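PDB 6OX6: Pa14_01140 from Pseudomonas aeruginosa, which acts as the immunity protein of the type VI secretion effector Tas1, binding this (p)ppApp-synthesizing toxin and preventing its early activation. Local coordinates for residues R12-D17 with Y25-R30; I16-E21 with L59-E64; F20-Y25 with R37-A42. One frame throughout, in Å; residues are numbered along the deposited sequence.

How the contacts relate
All three contacts belong to one four-stranded antiparallel sheet, ordered 33-38, 23-28, 14-18, 63-65, with 33-38 and 63-65 outermost within this chain. Contact 1 pairs the central strands, 14-18 and 23-28; contact 2 joins 14-18 to the end of helix 53-61 and to strand 63-65; contact 3 joins 23-28 to 33-38. Contacts 1 and 2 start from the same part of the chain; segments of 1 and 3 alternate. Their centres lie about 12 Å (1 and 2), 14 Å (1 and 3) and 10 Å (2 and 3) apart. Asp-17 OD1, 2.6 Å from Tyr-39 OH in a probable hydrogen bond, links them. Sheet and helix thus present residues of all three contacts to bound Tas1.

Contact 1 of 3, residues R12-D17 with Y25-R30; sequences RDIYID and YRWDHR
Tyr-25 and Trp-27 lie across from Ile-16 and Ile-14, the four side chains sharing one face of the antiparallel strands 14-17 and 25-28. Tyr-25 N gives a hydrogen bond to Ile-16 O (3.0 Å) and Trp-27 N one to Ile-14 O (2.8 Å); Ile-16 N and Ile-14 N return bonds to Tyr-25 O and Trp-27 O. Tyr-25 CB lies 4.3 Å from Ile-16 CB, while the Tyr-25 ring packs edge-to-face with Phe-55. The CD1 corner of the Trp-27 indole comes 3.7 Å from Ile-14 CG1; Arg-12 O lies near the indole plane at the same edge, and Trp-27 NE1 is hydrogen-bonded to Phe-9 O. At the open end of the pair, just before strand 14-17 and just after strand 25-28, Asp-13 OD1 accepts two hydrogen bonds from His-29: the backbone N (3.2 Å) and ND1 (3.1 Å) reach it from opposite faces of the carboxylate plane, which is turned 64° from the imidazole. On the other face of the sheet Arg-26 runs alongside Tyr-15, with CG 3.3 Å from Tyr-15 CE2. Arg-26 NH1 donates to a water that bonds weakly to Asp-13 OD2; Arg-26 NE forms a salt bridge with Glu-43, and His-29 O is hydrogen-bonded to Lys-415 of the Tas1 chain. Strands 14-18 and 23-28 form a beta hairpin; its open end carries a His-carboxylate hydrogen bond beside a backbone bond to the same oxygen.

Contact 2 of 3, residues I16-E21 with L59-E64; sequences IDYDFE and LRFGRE
Tyr-18 and Phe-61 lie side by side, pointing the same way. Tyr-18 CG is anti to the backbone N (chi1 180°), beside the carbonyl carbon; from there ring atom CE1 comes 3.7 Å from Phe-61 CB and the hydroxyl OH 3.8 Å from Phe-61 CD2. Arg-60 CB lies over the centre of one face of the Phe-61 ring. Lys-334 of the Tas1 chain makes a cation-pi contact with Phe-61 and also packs on Tyr-18. Ile-16 and Leu-59 instead cross at a slant, meeting through methyls, Ile-16 CD1 to Leu-59 CD2 3.5 Å. Between these pairs the backbones close up: Gly-62 CA lies 3.3 Å from Asp-17 O, an approach made at a residue without a CB. Asp-17 and Arg-63 form an antiparallel hydrogen-bonded pair, Asp-17 N to Arg-63 O (2.7 Å, nearly straight at 171°) and Arg-63 N to Asp-17 O (2.8 Å). A water donates to Asp-17 O and accepts from Asp-19 N, bridging the strand end to the following loop. The carboxylate of Asp-17 is held elsewhere, OD1 bonding Tyr-39 OH. Here helix 53-61 ends and the chain passes through Gly-62, a helix-to-strand junction that adds strand 63-65 to the antiparallel sheet and lies at the Tas1 interface.

Contact 3 of 3, residues F20-Y25 with R37-A42; sequences FEDVTY and RFYGEA
The ring of Tyr-39 covers the backbone of Asp-22, and this CH-pi contact is nearly centred: Asp-22 CA sits 3.5 Å from the ring centroid, only 3° off the normal. The carboxylate of Asp-22 lies almost parallel to the ring, 11° between the planes, with OD1 3.5 Å from Tyr-39 CE2. Thr-24 CG2 approaches the same ring at its edge, near the plane.

Hydrogen bonds fix the register. Tyr-39 N donates to Asp-22 O (2.9 Å) from above the carbonyl plane, and Arg-37 N donates to Thr-24 O (2.7 Å). Arg-37 O accepts two bonds from one residue, Thr-24 N (2.8 Å) and Thr-24 OG1 (2.7 Å); OG1, set between the backbone N and the carbonyl carbon (chi1 72°), arrives in the carbonyl plane on a lone pair. The extended Arg-37 side chain bonds back through NE to Glu-41 O (2.7 Å), bracing the type II turn of Phe-38 to Glu-41.

Apolar packing lies on the face opposite Thr-24 and Arg-37, where Val-23 and Phe-38 run side by side with Val-23 CG2 3.6 Å from Phe-38 CE2. A cation-pi contact with Lys-303 of the Tas1 chain is made by the Phe-38 ring.

Asp-22 and Val-23 both face Tyr-18, a G1 beta bulge at the start of strand 23-28. That strand has 14-18 on its other side. Leu-54 of helix 53-61 touches Phe-38, Tyr-70 of helix 67-72 packs on Thr-24 and Arg-37, and Phe-74 stacks on Tyr-39, whose hydroxyl is hydrogen-bonded to Asp-17.

Contact 1 of 3, residues R12-D17 with Y25-R30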
# COMPACT_ATOMS: atom_id res chain seq x y z
N ARG B 12 -8.56 -15.04 -19.63
CA ARG B 12 -7.25 -15.58 -19.95
C ARG B 12 -6.20 -15.41 -18.86
O ARG B 12 -6.44 -14.74 -17.86
CB ARG B 12 -6.71 -14.76 -21.13
CG ARG B 12 -6.48 -13.30 -20.74
CD ARG B 12 -6.39 -12.34 -21.91
NE ARG B 12 -6.74 -10.98 -21.51
CZ ARG B 12 -5.88 -10.12 -20.98
NH1 ARG B 12 -4.62 -10.47 -20.79
NH2 ARG B 12 -6.28 -8.91 -20.63
N ASP B 13 -5.05 -16.04 -19.07
CA ASP B 13 -3.90 -15.82 -18.22
C ASP B 13 -3.56 -14.33 -18.16
O ASP B 13 -3.70 -13.60 -19.14
CB ASP B 13 -2.71 -16.61 -18.75
CG ASP B 13 -2.89 -18.13 -18.60
OD1 ASP B 13 -3.97 -18.59 -18.15
OD2 ASP B 13 -1.93 -18.86 -18.90
N ILE B 14 -3.11 -13.89 -16.99
CA ILE B 14 -2.81 -12.49 -16.71
C ILE B 14 -1.45 -12.43 -16.03
O ILE B 14 -1.22 -13.12 -15.03
CB ILE B 14 -3.88 -11.85 -15.81
CG1 ILE B 14 -5.28 -11.93 -16.45
CG2 ILE B 14 -3.49 -10.40 -15.46
CD1 ILE B 14 -5.43 -11.08 -17.62
N TYR B 15 -0.58 -11.56 -16.54
CA TYR B 15 0.75 -11.35 -15.98
C TYR B 15 0.88 -9.89 -15.56
O TYR B 15 0.51 -8.98 -16.33
CB TYR B 15 1.84 -11.74 -16.99
CG TYR B 15 1.73 -13.20 -17.43
CD1 TYR B 15 0.87 -13.57 -18.48
CD2 TYR B 15 2.45 -14.20 -16.79
CE1 TYR B 15 0.76 -14.92 -18.89
CE2 TYR B 15 2.37 -15.55 -17.20
CZ TYR B 15 1.52 -15.89 -18.25
OH TYR B 15 1.43 -17.23 -18.63
N ILE B 16 1.42 -9.67 -14.37
CA ILE B 16 1.33 -8.41 -13.64
C ILE B 16 2.72 -8.00 -13.18
O ILE B 16 3.45 -8.83 -12.62
CB ILE B 16 0.40 -8.56 -12.43
CG1 ILE B 16 -1.01 -8.83 -12.91
CG2 ILE B 16 0.50 -7.37 -11.55
CD1 ILE B 16 -1.91 -9.33 -11.80
N ASP B 17 3.08 -6.73 -13.39
CA ASP B 17 4.29 -6.14 -12.83
C ASP B 17 3.89 -5.04 -11.85
O ASP B 17 3.10 -4.16 -12.18
CB ASP B 17 5.17 -5.56 -13.94
CG ASP B 17 6.40 -4.83 -13.40
OD1 ASP B 17 6.86 -5.16 -12.28
OD2 ASP B 17 6.89 -3.89 -14.09
N TYR B 25 3.43 -11.23 -10.78
CA TYR B 25 2.49 -12.31 -10.53
C TYR B 25 2.08 -12.93 -11.85
O TYR B 25 2.07 -12.27 -12.90
CB TYR B 25 1.22 -11.83 -9.78
CG TYR B 25 1.50 -11.36 -8.37
CD1 TYR B 25 1.73 -10.02 -8.10
CD2 TYR B 25 1.59 -12.26 -7.32
CE1 TYR B 25 2.00 -9.59 -6.83
CE2 TYR B 25 1.85 -11.83 -6.05
CZ TYR B 25 2.05 -10.51 -5.81
OH TYR B 25 2.32 -10.07 -4.54
N ARG B 26 1.76 -14.23 -11.77
CA ARG B 26 1.21 -14.98 -12.88
C ARG B 26 -0.12 -15.57 -12.44
O ARG B 26 -0.20 -16.25 -11.41
CB ARG B 26 2.18 -16.07 -13.33
CG ARG B 26 1.59 -17.05 -14.34
CD ARG B 26 2.64 -18.13 -14.72
NE ARG B 26 3.00 -19.02 -13.63
CZ ARG B 26 2.42 -20.21 -13.42
NH1 ARG B 26 1.43 -20.63 -14.22
NH2 ARG B 26 2.81 -20.98 -12.41
N TRP B 27 -1.17 -15.27 -13.20
CA TRP B 27 -2.49 -15.86 -13.02
C TRP B 27 -2.75 -16.90 -14.10
O TRP B 27 -2.56 -16.63 -15.29
CB TRP B 27 -3.54 -14.75 -13.02
CG TRP B 27 -4.97 -15.17 -13.25
CD1 TRP B 27 -5.69 -15.03 -14.40
CD2 TRP B 27 -5.86 -15.77 -12.29
NE1 TRP B 27 -6.97 -15.51 -14.22
CE2 TRP B 27 -7.10 -15.97 -12.93
CE3 TRP B 27 -5.73 -16.16 -10.94
CZ2 TRP B 27 -8.20 -16.54 -12.28
CZ3 TRP B 27 -6.82 -16.73 -10.29
CH2 TRP B 27 -8.05 -16.90 -10.97
N ASP B 28 -3.18 -18.07 -13.69
CA ASP B 28 -3.54 -19.15 -14.60
C ASP B 28 -5.06 -19.28 -14.50
O ASP B 28 -5.59 -19.71 -13.47
CB ASP B 28 -2.82 -20.44 -14.18
CG ASP B 28 -3.13 -21.63 -15.09
OD1 ASP B 28 -4.19 -21.68 -15.75
OD2 ASP B 28 -2.30 -22.56 -15.09
N HIS B 29 -5.77 -18.88 -15.56
CA HIS B 29 -7.22 -18.83 -15.41
C HIS B 29 -7.83 -20.24 -15.35
O HIS B 29 -8.77 -20.47 -14.59
CB HIS B 29 -7.85 -17.98 -16.51
CG HIS B 29 -8.00 -18.68 -17.82
ND1 HIS B 29 -6.98 -18.76 -18.74
CD2 HIS B 29 -9.06 -19.33 -18.36
CE1 HIS B 29 -7.40 -19.43 -19.80
NE2 HIS B 29 -8.66 -19.78 -19.60
N ARG B 30 -7.28 -21.19 -16.10
CA ARG B 30 -7.78 -22.57 -16.04
C ARG B 30 -7.65 -23.15 -14.63
O ARG B 30 -8.63 -23.65 -14.06
CB ARG B 30 -7.05 -23.44 -17.05
CG ARG B 30 -7.39 -23.11 -18.50
CD ARG B 30 -6.67 -24.07 -19.46
NE ARG B 30 -7.35 -25.37 -19.62
CZ ARG B 30 -7.11 -26.46 -18.88
NH1 ARG B 30 -6.21 -26.43 -17.90
NH2 ARG B 30 -7.78 -27.59 -19.12
O HOH W 1 -0.21 -19.33 -16.05

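Contact 2 of 3, residues I16-E21 with L59-E64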
# COMPACT_ATOMS: atom_id res chain seq x y z
N ILE B 16 1.42 -9.67 -14.37
CA ILE B 16 1.33 -8.41 -13.64
C ILE B 16 2.72 -8.00 -13.18
O ILE B 16 3.45 -8.83 -12.62
CB ILE B 16 0.40 -8.56 -12.43
CG1 ILE B 16 -1.01 -8.83 -12.91
CG2 ILE B 16 0.50 -7.37 -11.55
CD1 ILE B 16 -1.91 -9.33 -11.80
N ASP B 17 3.08 -6.73 -13.39
CA ASP B 17 4.29 -6.14 -12.83
C ASP B 17 3.89 -5.04 -11.85
O ASP B 17 3.10 -4.16 -12.18
CB ASP B 17 5.17 -5.56 -13.94
CG ASP B 17 6.40 -4.83 -13.40
OD1 ASP B 17 6.86 -5.16 -12.28
OD2 ASP B 17 6.89 -3.89 -14.09
N TYR B 18 4.44 -5.08 -10.65
CA TYR B 18 4.17 -4.06 -9.63
C TYR B 18 5.53 -3.51 -9.23
O TYR B 18 6.19 -4.07 -8.34
CB TYR B 18 3.42 -4.67 -8.45
CG TYR B 18 3.07 -3.72 -7.30
CD1 TYR B 18 2.86 -2.35 -7.51
CD2 TYR B 18 2.93 -4.21 -5.99
CE1 TYR B 18 2.53 -1.48 -6.45
CE2 TYR B 18 2.60 -3.35 -4.94
CZ TYR B 18 2.39 -2.00 -5.19
OH TYR B 18 2.08 -1.16 -4.14
N ASP B 19 5.97 -2.42 -9.88
CA ASP B 19 7.35 -2.00 -9.66
C ASP B 19 7.57 -1.42 -8.26
O ASP B 19 8.67 -1.57 -7.72
CB ASP B 19 7.82 -1.00 -10.72
CG ASP B 19 9.34 -1.09 -10.96
OD1 ASP B 19 10.11 -0.69 -10.06
OD2 ASP B 19 9.77 -1.59 -12.02
N PHE B 20 6.54 -0.83 -7.63
CA PHE B 20 6.74 -0.27 -6.30
C PHE B 20 7.36 -1.29 -5.33
O PHE B 20 8.24 -0.94 -4.55
CB PHE B 20 5.44 0.28 -5.73
CG PHE B 20 5.62 1.03 -4.42
CD1 PHE B 20 6.40 2.17 -4.36
CD2 PHE B 20 5.04 0.54 -3.25
CE1 PHE B 20 6.58 2.85 -3.15
CE2 PHE B 20 5.21 1.22 -2.03
CZ PHE B 20 5.99 2.38 -1.98
N GLU B 21 6.93 -2.56 -5.39
CA GLU B 21 7.50 -3.59 -4.53
C GLU B 21 8.30 -4.63 -5.30
O GLU B 21 8.50 -5.74 -4.81
CB GLU B 21 6.42 -4.29 -3.70
CG GLU B 21 5.63 -3.37 -2.73
CD GLU B 21 5.44 -3.95 -1.33
OE1 GLU B 21 6.22 -4.84 -0.91
OE2 GLU B 21 4.48 -3.54 -0.67
N LEU B 59 -2.79 -5.59 -7.97
CA LEU B 59 -3.94 -5.34 -8.84
C LEU B 59 -4.28 -3.87 -8.88
O LEU B 59 -4.63 -3.34 -9.94
CB LEU B 59 -5.17 -6.11 -8.38
CG LEU B 59 -4.99 -7.62 -8.33
CD1 LEU B 59 -6.33 -8.31 -8.05
CD2 LEU B 59 -4.41 -8.10 -9.64
N ARG B 60 -4.18 -3.18 -7.74
CA ARG B 60 -4.65 -1.81 -7.73
C ARG B 60 -3.66 -0.89 -8.39
O ARG B 60 -4.06 0.06 -9.08
CB ARG B 60 -4.95 -1.35 -6.30
CG ARG B 60 -6.17 -2.05 -5.68
CD ARG B 60 -6.34 -1.64 -4.23
NE ARG B 60 -6.55 -0.20 -4.06
CZ ARG B 60 -6.62 0.39 -2.88
NH1 ARG B 60 -6.44 -0.33 -1.76
NH2 ARG B 60 -6.83 1.69 -2.80
N PHE B 61 -2.37 -1.14 -8.20
CA PHE B 61 -1.35 -0.16 -8.54
C PHE B 61 -0.34 -0.65 -9.56
O PHE B 61 0.50 0.15 -9.98
CB PHE B 61 -0.62 0.29 -7.26
CG PHE B 61 -1.56 0.68 -6.13
CD1 PHE B 61 -2.50 1.70 -6.30
CD2 PHE B 61 -1.47 0.06 -4.89
CE1 PHE B 61 -3.35 2.07 -5.26
CE2 PHE B 61 -2.32 0.42 -3.82
CZ PHE B 61 -3.27 1.42 -4.01
N GLY B 62 -0.36 -1.94 -9.92
CA GLY B 62 0.58 -2.48 -10.88
C GLY B 62 0.07 -2.35 -12.30
O GLY B 62 -0.94 -1.70 -12.59
N ARG B 63 0.79 -2.99 -13.21
CA ARG B 63 0.45 -2.90 -14.63
C ARG B 63 0.55 -4.29 -15.24
O ARG B 63 1.29 -5.16 -14.76
CB ARG B 63 1.37 -1.93 -15.38
CG ARG B 63 2.84 -2.34 -15.38
CD ARG B 63 3.77 -1.18 -15.75
NE ARG B 63 3.75 -0.12 -14.75
CZ ARG B 63 3.13 1.05 -14.92
NH1 ARG B 63 2.47 1.29 -16.04
NH2 ARG B 63 3.17 1.97 -13.96
N GLU B 64 -0.23 -4.50 -16.28
CA GLU B 64 -0.23 -5.78 -16.96
C GLU B 64 1.01 -5.89 -17.85
O GLU B 64 1.43 -4.91 -18.46
CB GLU B 64 -1.53 -5.94 -17.77
CG GLU B 64 -1.66 -7.27 -18.45
CD GLU B 64 -3.08 -7.61 -18.91
OE1 GLU B 64 -4.02 -6.83 -18.65
OE2 GLU B 64 -3.23 -8.71 -19.51
O HOH W 2 4.04 -1.25 -11.54

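Contact 3 of 3, residues F20-Y25 with R37-A42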
# COMPACT_ATOMS: atom_id res chain seq x y z
N PHE B 20 6.54 -0.83 -7.63
CA PHE B 20 6.74 -0.27 -6.30
C PHE B 20 7.36 -1.29 -5.33
O PHE B 20 8.24 -0.94 -4.55
CB PHE B 20 5.44 0.28 -5.73
CG PHE B 20 5.62 1.03 -4.42
CD1 PHE B 20 6.40 2.17 -4.36
CD2 PHE B 20 5.04 0.54 -3.25
CE1 PHE B 20 6.58 2.85 -3.15
CE2 PHE B 20 5.21 1.22 -2.03
CZ PHE B 20 5.99 2.38 -1.98
N GLU B 21 6.93 -2.56 -5.39
CA GLU B 21 7.50 -3.59 -4.53
C GLU B 21 8.30 -4.63 -5.30
O GLU B 21 8.50 -5.74 -4.81
CB GLU B 21 6.42 -4.29 -3.70
CG GLU B 21 5.63 -3.37 -2.73
CD GLU B 21 5.44 -3.95 -1.33
OE1 GLU B 21 6.22 -4.84 -0.91
OE2 GLU B 21 4.48 -3.54 -0.67
N ASP B 22 8.79 -4.30 -6.49
CA ASP B 22 9.70 -5.22 -7.21
C ASP B 22 9.15 -6.65 -7.30
O ASP B 22 9.84 -7.63 -7.03
CB ASP B 22 11.08 -5.23 -6.54
CG ASP B 22 11.87 -3.95 -6.79
OD1 ASP B 22 11.38 -3.08 -7.53
OD2 ASP B 22 12.98 -3.83 -6.24
N VAL B 23 7.87 -6.78 -7.64
CA VAL B 23 7.21 -8.08 -7.63
C VAL B 23 6.38 -8.23 -8.90
O VAL B 23 5.88 -7.25 -9.47
CB VAL B 23 6.36 -8.27 -6.34
CG1 VAL B 23 5.22 -7.19 -6.19
CG2 VAL B 23 5.84 -9.67 -6.26
N THR B 24 6.29 -9.48 -9.38
CA THR B 24 5.42 -9.88 -10.48
C THR B 24 4.56 -11.08 -10.08
O THR B 24 4.90 -11.87 -9.19
CB THR B 24 6.23 -10.22 -11.76
OG1 THR B 24 6.92 -11.47 -11.60
CG2 THR B 24 7.24 -9.11 -12.04
N TYR B 25 3.43 -11.23 -10.78
CA TYR B 25 2.49 -12.31 -10.53
C TYR B 25 2.08 -12.93 -11.85
O TYR B 25 2.07 -12.27 -12.90
CB TYR B 25 1.22 -11.83 -9.78
CG TYR B 25 1.50 -11.36 -8.37
CD1 TYR B 25 1.73 -10.02 -8.10
CD2 TYR B 25 1.59 -12.26 -7.32
CE1 TYR B 25 2.00 -9.59 -6.83
CE2 TYR B 25 1.85 -11.83 -6.05
CZ TYR B 25 2.05 -10.51 -5.81
OH TYR B 25 2.32 -10.07 -4.54
N ARG B 37 6.53 -13.93 -8.50
CA ARG B 37 7.95 -13.95 -8.89
C ARG B 37 8.55 -12.59 -8.56
O ARG B 37 8.19 -11.59 -9.19
CB ARG B 37 8.13 -14.28 -10.36
CG ARG B 37 9.58 -14.41 -10.76
CD ARG B 37 9.75 -15.00 -12.14
NE ARG B 37 11.17 -15.13 -12.47
CZ ARG B 37 11.65 -15.44 -13.67
NH1 ARG B 37 10.85 -15.66 -14.70
NH2 ARG B 37 12.96 -15.52 -13.83
N PHE B 38 9.44 -12.54 -7.58
CA PHE B 38 10.08 -11.29 -7.18
C PHE B 38 11.22 -10.96 -8.12
O PHE B 38 11.82 -11.86 -8.72
CB PHE B 38 10.59 -11.37 -5.75
CG PHE B 38 9.48 -11.41 -4.71
CD1 PHE B 38 9.03 -12.62 -4.21
CD2 PHE B 38 8.89 -10.25 -4.27
CE1 PHE B 38 8.02 -12.68 -3.28
CE2 PHE B 38 7.84 -10.30 -3.32
CZ PHE B 38 7.42 -11.51 -2.85
N TYR B 39 11.50 -9.66 -8.26
CA TYR B 39 12.58 -9.23 -9.14
C TYR B 39 13.85 -9.97 -8.79
O TYR B 39 14.20 -10.10 -7.62
CB TYR B 39 12.83 -7.73 -9.03
CG TYR B 39 11.85 -6.85 -9.74
CD1 TYR B 39 10.59 -7.31 -10.14
CD2 TYR B 39 12.18 -5.53 -10.02
CE1 TYR B 39 9.68 -6.48 -10.77
CE2 TYR B 39 11.31 -4.70 -10.64
CZ TYR B 39 10.06 -5.16 -11.02
OH TYR B 39 9.22 -4.27 -11.67
N GLY B 40 14.54 -10.48 -9.81
CA GLY B 40 15.81 -11.16 -9.62
C GLY B 40 15.72 -12.58 -9.10
O GLY B 40 16.76 -13.15 -8.73
N GLU B 41 14.54 -13.19 -9.09
CA GLU B 41 14.38 -14.53 -8.54
C GLU B 41 13.60 -15.39 -9.51
O GLU B 41 12.90 -14.90 -10.39
CB GLU B 41 13.65 -14.50 -7.19
CG GLU B 41 14.45 -13.81 -6.12
CD GLU B 41 13.72 -13.71 -4.79
OE1 GLU B 41 12.82 -14.54 -4.52
OE2 GLU B 41 14.08 -12.81 -4.00
N ALA B 42 13.67 -16.70 -9.28
CA ALA B 42 12.72 -17.61 -9.91
C ALA B 42 11.34 -17.47 -9.25
O ALA B 42 11.19 -16.96 -8.14
CB ALA B 42 13.21 -19.05 -9.83